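Local atomic coordinates of putative branched-chain amino acid ABC transporter (Rhodospirillum rubrum ATCC 11170, PDB entry 3HUT), a protein that probably serves as the extracellular ligand-binding component of an ABC transporter that takes up branched-chain or related amino acids. Residues Trp133-Gly138 and Glu164-Ala169; Ala279-Asp284 and Thr331-Thr336. All blocks are in the same frame, centred on the assembly; numbering follows the deposited sequence.

Interaction 1. Residues Trp133-Gly138 and Glu164-Ala169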
loop_
_atom_site.group_PDB
_atom_site.type_symbol
_atom_site.label_atom_id
_atom_site.label_comp_id
_atom_site.label_asym_id
_atom_site.label_seq_id
_atom_site.Cartn_x
_atom_site.Cartn_y
_atom_site.Cartn_z
ATOM N N TRP A 133 9.249 -15.969 -0.926
ATOM C CA TRP A 133 9.395 -16.036 -2.375
ATOM C C TRP A 133 10.802 -16.532 -2.745
ATOM O O TRP A 133 10.963 -17.447 -3.557
ATOM C CB TRP A 133 9.142 -14.641 -2.963
ATOM C CG TRP A 133 9.251 -14.519 -4.466
ATOM C CD1 TRP A 133 9.418 -15.526 -5.376
ATOM C CD2 TRP A 133 9.197 -13.303 -5.221
ATOM N NE1 TRP A 133 9.473 -15.009 -6.653
ATOM C CE2 TRP A 133 9.339 -13.647 -6.585
ATOM C CE3 TRP A 133 9.040 -11.953 -4.877
ATOM C CZ2 TRP A 133 9.333 -12.687 -7.606
ATOM C CZ3 TRP A 133 9.032 -10.998 -5.896
ATOM C CH2 TRP A 133 9.176 -11.373 -7.241
HETATM N N MSE A 134 11.820 -15.940 -2.136
HETATM C CA MSE A 134 13.188 -16.348 -2.425
HETATM C C MSE A 134 13.490 -17.776 -1.972
HETATM O O MSE A 134 14.228 -18.503 -2.639
HETATM C CB MSE A 134 14.164 -15.347 -1.809
HETATM C CG MSE A 134 14.116 -14.001 -2.512
HETATM SE SE MSE A 134 15.300 -12.664 -1.796
HETATM C CE MSE A 134 16.952 -13.264 -2.588
ATOM N N ILE A 135 12.920 -18.183 -0.844
ATOM C CA ILE A 135 13.114 -19.545 -0.349
ATOM C C ILE A 135 12.452 -20.470 -1.363
ATOM O O ILE A 135 12.999 -21.513 -1.732
ATOM C CB ILE A 135 12.433 -19.745 1.028
ATOM C CG1 ILE A 135 13.168 -18.942 2.106
ATOM C CG2 ILE A 135 12.379 -21.234 1.378
ATOM C CD1 ILE A 135 14.570 -19.475 2.460
ATOM N N GLY A 136 11.267 -20.072 -1.819
ATOM C CA GLY A 136 10.532 -20.861 -2.791
ATOM C C GLY A 136 11.285 -21.004 -4.099
ATOM O O GLY A 136 11.123 -22.001 -4.805
ATOM N N ASP A 137 12.106 -20.008 -4.427
ATOM C CA ASP A 137 12.888 -20.045 -5.659
ATOM C C ASP A 137 14.209 -20.785 -5.482
ATOM O O ASP A 137 15.045 -20.797 -6.389
ATOM C CB ASP A 137 13.140 -18.626 -6.184
ATOM C CG ASP A 137 11.925 -18.047 -6.881
ATOM O OD1 ASP A 137 10.914 -18.772 -6.991
ATOM O OD2 ASP A 137 11.972 -16.876 -7.323
ATOM N N GLY A 138 14.404 -21.379 -4.306
ATOM C CA GLY A 138 15.605 -22.161 -4.063
ATOM C C GLY A 138 16.803 -21.535 -3.374
ATOM O O GLY A 138 17.822 -22.201 -3.198
ATOM N N GLU A 164 15.526 -16.487 7.764
ATOM C CA GLU A 164 16.213 -17.368 8.704
ATOM C C GLU A 164 15.244 -18.378 9.326
ATOM O O GLU A 164 15.632 -19.497 9.661
ATOM C CB GLU A 164 16.900 -16.531 9.795
ATOM C CG GLU A 164 17.898 -15.512 9.240
ATOM C CD GLU A 164 18.537 -14.639 10.314
ATOM O OE1 GLU A 164 17.884 -14.387 11.348
ATOM O OE2 GLU A 164 19.687 -14.190 10.114
ATOM N N LEU A 165 13.985 -17.985 9.479
ATOM C CA LEU A 165 12.979 -18.883 10.039
ATOM C C LEU A 165 12.791 -20.064 9.096
ATOM O O LEU A 165 12.482 -21.171 9.529
ATOM C CB LEU A 165 11.638 -18.160 10.207
ATOM C CG LEU A 165 10.451 -19.036 10.637
ATOM C CD1 LEU A 165 10.724 -19.635 12.007
ATOM C CD2 LEU A 165 9.175 -18.202 10.664
ATOM N N ARG A 166 12.979 -19.815 7.803
ATOM C CA ARG A 166 12.829 -20.844 6.786
ATOM C C ARG A 166 14.134 -21.579 6.480
ATOM O O ARG A 166 14.211 -22.340 5.520
ATOM C CB ARG A 166 12.246 -20.224 5.510
ATOM C CG ARG A 166 10.828 -19.717 5.719
ATOM C CD ARG A 166 10.291 -18.955 4.530
ATOM N NE ARG A 166 8.854 -18.712 4.656
ATOM C CZ ARG A 166 8.294 -17.926 5.570
ATOM N NH1 ARG A 166 9.040 -17.284 6.458
ATOM N NH2 ARG A 166 6.976 -17.789 5.602
ATOM N N GLY A 167 15.157 -21.344 7.297
ATOM C CA GLY A 167 16.425 -22.028 7.108
ATOM C C GLY A 167 17.457 -21.320 6.253
ATOM O O GLY A 167 18.522 -21.876 5.981
ATOM N N GLY A 168 17.156 -20.099 5.826
ATOM C CA GLY A 168 18.102 -19.366 5.003
ATOM C C GLY A 168 19.085 -18.581 5.843
ATOM O O GLY A 168 18.849 -18.333 7.026
ATOM N N ALA A 169 20.198 -18.188 5.236
ATOM C CA ALA A 169 21.207 -17.419 5.946
ATOM C C ALA A 169 21.448 -16.078 5.265
ATOM O O ALA A 169 21.449 -15.979 4.039
ATOM C CB ALA A 169 22.516 -18.207 6.023
#
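Ile135 lies against the carbon part of an arginine: the contact with Arg166 is wholly aliphatic, although one partner carries a charge at its far end. Ile135 CG1 sits 3.8 Å from Arg166 CB and equally far from Arg166 CD, touching the arginine chain at two points, while CD1 of Ile135 comes within 3.9 Å of Arg166 CB. The two side chains run across each other at a slant. On the arginine, CG stands opposite the carbonyl carbon (chi1 -66°) and the chain then stays stretched as far as NE, which lays its methylenes over the isoleucine and carries the guanidinium beyond it. There NH1 donates to the carbonyl of Ala162, one turn back on helix 150-165.

Both segments are helix ends closed by Schellman motifs, with Gly138 and Gly167 at positive phi as the C-prime residues. After the second of these the chain passes Gly168, whose N is 4.3 Å from Ile135 CD1, and enters strand 169-176. Behind the contact, Ile135 also touches Phe163 and Met134 touches Phe159, joining helices 126-136 and 150-165 on one side of the sheet. The chemistry implies that across this pair the attraction is van der Waals and probably partly hydrophobic, while the arginine's polar end is held at NH1 by the last turn of the helix it follows.

Interaction 2. Residues Ala279-Asp284 and Thr331-Thr336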
loop_
_atom_site.group_PDB
_atom_site.type_symbol
_atom_site.label_atom_id
_atom_site.label_comp_id
_atom_site.label_asym_id
_atom_site.label_seq_id
_atom_site.Cartn_x
_atom_site.Cartn_y
_atom_site.Cartn_z
ATOM N N ALA A 279 -4.014 6.474 -5.688
ATOM C CA ALA A 279 -5.331 6.503 -6.308
ATOM C C ALA A 279 -5.946 5.102 -6.234
ATOM O O ALA A 279 -7.141 4.943 -5.967
ATOM C CB ALA A 279 -5.213 6.943 -7.754
ATOM N N ALA A 280 -5.118 4.087 -6.458
ATOM C CA ALA A 280 -5.579 2.704 -6.423
ATOM C C ALA A 280 -6.048 2.289 -5.025
ATOM O O ALA A 280 -7.078 1.636 -4.872
ATOM C CB ALA A 280 -4.465 1.782 -6.900
ATOM N N HIS A 281 -5.286 2.656 -4.004
ATOM C CA HIS A 281 -5.670 2.318 -2.641
ATOM C C HIS A 281 -6.911 3.112 -2.242
ATOM O O HIS A 281 -7.733 2.639 -1.462
ATOM C CB HIS A 281 -4.505 2.596 -1.686
ATOM C CG HIS A 281 -3.400 1.593 -1.794
ATOM N ND1 HIS A 281 -3.453 0.360 -1.177
ATOM C CD2 HIS A 281 -2.242 1.610 -2.494
ATOM C CE1 HIS A 281 -2.375 -0.335 -1.493
ATOM N NE2 HIS A 281 -1.624 0.401 -2.293
ATOM N N GLY A 282 -7.048 4.317 -2.787
ATOM C CA GLY A 282 -8.212 5.129 -2.489
ATOM C C GLY A 282 -9.420 4.480 -3.139
ATOM O O GLY A 282 -10.527 4.489 -2.592
ATOM N N TYR A 283 -9.201 3.907 -4.320
ATOM C CA TYR A 283 -10.266 3.229 -5.046
ATOM C C TYR A 283 -10.741 2.026 -4.228
ATOM O O TYR A 283 -11.942 1.850 -4.004
ATOM C CB TYR A 283 -9.753 2.751 -6.410
ATOM C CG TYR A 283 -10.823 2.167 -7.311
ATOM C CD1 TYR A 283 -11.867 2.958 -7.796
ATOM C CD2 TYR A 283 -10.774 0.830 -7.708
ATOM C CE1 TYR A 283 -12.834 2.431 -8.661
ATOM C CE2 TYR A 283 -11.735 0.293 -8.569
ATOM C CZ TYR A 283 -12.760 1.100 -9.043
ATOM O OH TYR A 283 -13.710 0.576 -9.902
ATOM N N ASP A 284 -9.796 1.198 -3.787
ATOM C CA ASP A 284 -10.137 0.016 -3.003
ATOM C C ASP A 284 -10.733 0.365 -1.644
ATOM O O ASP A 284 -11.620 -0.335 -1.153
ATOM C CB ASP A 284 -8.906 -0.877 -2.796
ATOM C CG ASP A 284 -8.610 -1.755 -4.000
ATOM O OD1 ASP A 284 -9.379 -1.699 -4.984
ATOM O OD2 ASP A 284 -7.605 -2.504 -3.959
ATOM N N THR A 331 -4.113 -5.492 7.767
ATOM C CA THR A 331 -4.325 -5.805 6.360
ATOM C C THR A 331 -3.231 -6.656 5.724
ATOM O O THR A 331 -2.048 -6.378 5.881
ATOM C CB THR A 331 -4.460 -4.503 5.533
ATOM O OG1 THR A 331 -5.460 -3.667 6.122
ATOM C CG2 THR A 331 -4.865 -4.811 4.095
ATOM N N THR A 332 -3.642 -7.703 5.017
ATOM C CA THR A 332 -2.711 -8.566 4.299
ATOM C C THR A 332 -3.251 -8.642 2.877
ATOM O O THR A 332 -4.456 -8.499 2.656
ATOM C CB THR A 332 -2.615 -9.988 4.905
ATOM O OG1 THR A 332 -3.912 -10.592 4.937
ATOM C CG2 THR A 332 -2.033 -9.931 6.321
ATOM N N LYS A 333 -2.367 -8.848 1.911
ATOM C CA LYS A 333 -2.780 -8.905 0.517
ATOM C C LYS A 333 -2.001 -9.929 -0.285
ATOM O O LYS A 333 -0.888 -10.292 0.077
ATOM C CB LYS A 333 -2.569 -7.543 -0.143
ATOM C CG LYS A 333 -3.343 -6.395 0.460
ATOM C CD LYS A 333 -3.067 -5.125 -0.328
ATOM C CE LYS A 333 -4.099 -4.053 -0.023
ATOM N NZ LYS A 333 -3.832 -2.835 -0.809
ATOM N N ILE A 334 -2.596 -10.391 -1.379
ATOM C CA ILE A 334 -1.913 -11.319 -2.263
ATOM C C ILE A 334 -1.204 -10.425 -3.274
ATOM O O ILE A 334 -1.833 -9.890 -4.185
ATOM C CB ILE A 334 -2.896 -12.244 -3.005
ATOM C CG1 ILE A 334 -3.586 -13.174 -2.005
ATOM C CG2 ILE A 334 -2.148 -13.072 -4.049
ATOM C CD1 ILE A 334 -4.554 -14.149 -2.651
ATOM N N LEU A 335 0.100 -10.250 -3.098
ATOM C CA LEU A 335 0.885 -9.394 -3.982
ATOM C C LEU A 335 1.133 -10.037 -5.343
ATOM O O LEU A 335 0.976 -11.245 -5.504
ATOM C CB LEU A 335 2.215 -9.044 -3.309
ATOM C CG LEU A 335 2.057 -8.417 -1.916
ATOM C CD1 LEU A 335 3.421 -8.098 -1.328
ATOM C CD2 LEU A 335 1.201 -7.153 -2.009
ATOM N N THR A 336 1.512 -9.217 -6.322
ATOM C CA THR A 336 1.780 -9.701 -7.673
ATOM C C THR A 336 3.285 -9.651 -7.938
ATOM O O THR A 336 3.906 -8.592 -7.828
ATOM C CB THR A 336 1.043 -8.835 -8.718
ATOM O OG1 THR A 336 -0.370 -8.895 -8.477
ATOM C CG2 THR A 336 1.341 -9.318 -10.128
#
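Extended beyond CG, with chi3 at 164°, Lys333 covers about half of the 12.0 Å between its CA and that of His281; the histidine side chain covers much of the rest. The histidine meets it from helix 277-296: its chi1 of -74° sets CG opposite the carbonyl carbon, and the ring swings its ND1-CE1 edge toward the ammonium group. Lys333 NZ therefore arrives at the rim of the imidazole, close to the ring plane rather than over a face. It lies 3.0 Å from His281 CE1 and 3.2 Å from His281 ND1. The side chains are set at a slant, and they meet only through the end of the lysine.

This buried ammonium has a firmer partner in Thr319, whose OG1 it hydrogen-bonds, and it makes a weak bond to the carbonyl of Ala119. Thr319 OG1 is shared with Asp284 OD2, while Asp284 OD1 takes the backbone N-H of Val318; the carboxylate is thus tied to consecutive residues. Asp284 OD2 remains 4.9 Å from Lys333 NZ, too far for a direct ion pair, but its negative charge would probably favour a charged lysine. That positive charge, in turn, would probably disfavour protonation of the nearby imidazole.

Thr331 OG1 bonds the carbonyl of Arg118, at the end of strand 116-118, while the backbone of Thr332 pairs with Arg323 and that of Thr336 with Thr249. The segment 331-336 thus runs from the neighbourhood of one lobe's sheet into the sheet of the other, and the lysine reaches back to a helix of the first lobe. Such an interlobe crossing is characteristic of the two-lobed periplasmic-binding-protein fold of the leucine-binding protein family.

Overall arrangement
Interactions 1 and 2 occupy different parts of the same two-lobed fold: one inside a lobe, the other at the junction. The centre of interaction 1 is 24 Å from that of the chain, in the lobe built around the mixed sheet, whereas interaction 2 lies only 6 Å from it, where the lobes are joined. Their centres are 25 Å apart and their nearest atoms about 6 Å, without touching. The strand 331-341 gives an indirect link: beyond Thr336 it carries Arg337, which makes a cation-pi contact with Trp133, a residue of segment 133-138 that does not itself touch 164-169. Along the chain the two follow in series, interaction 1 closing before interaction 2 opens.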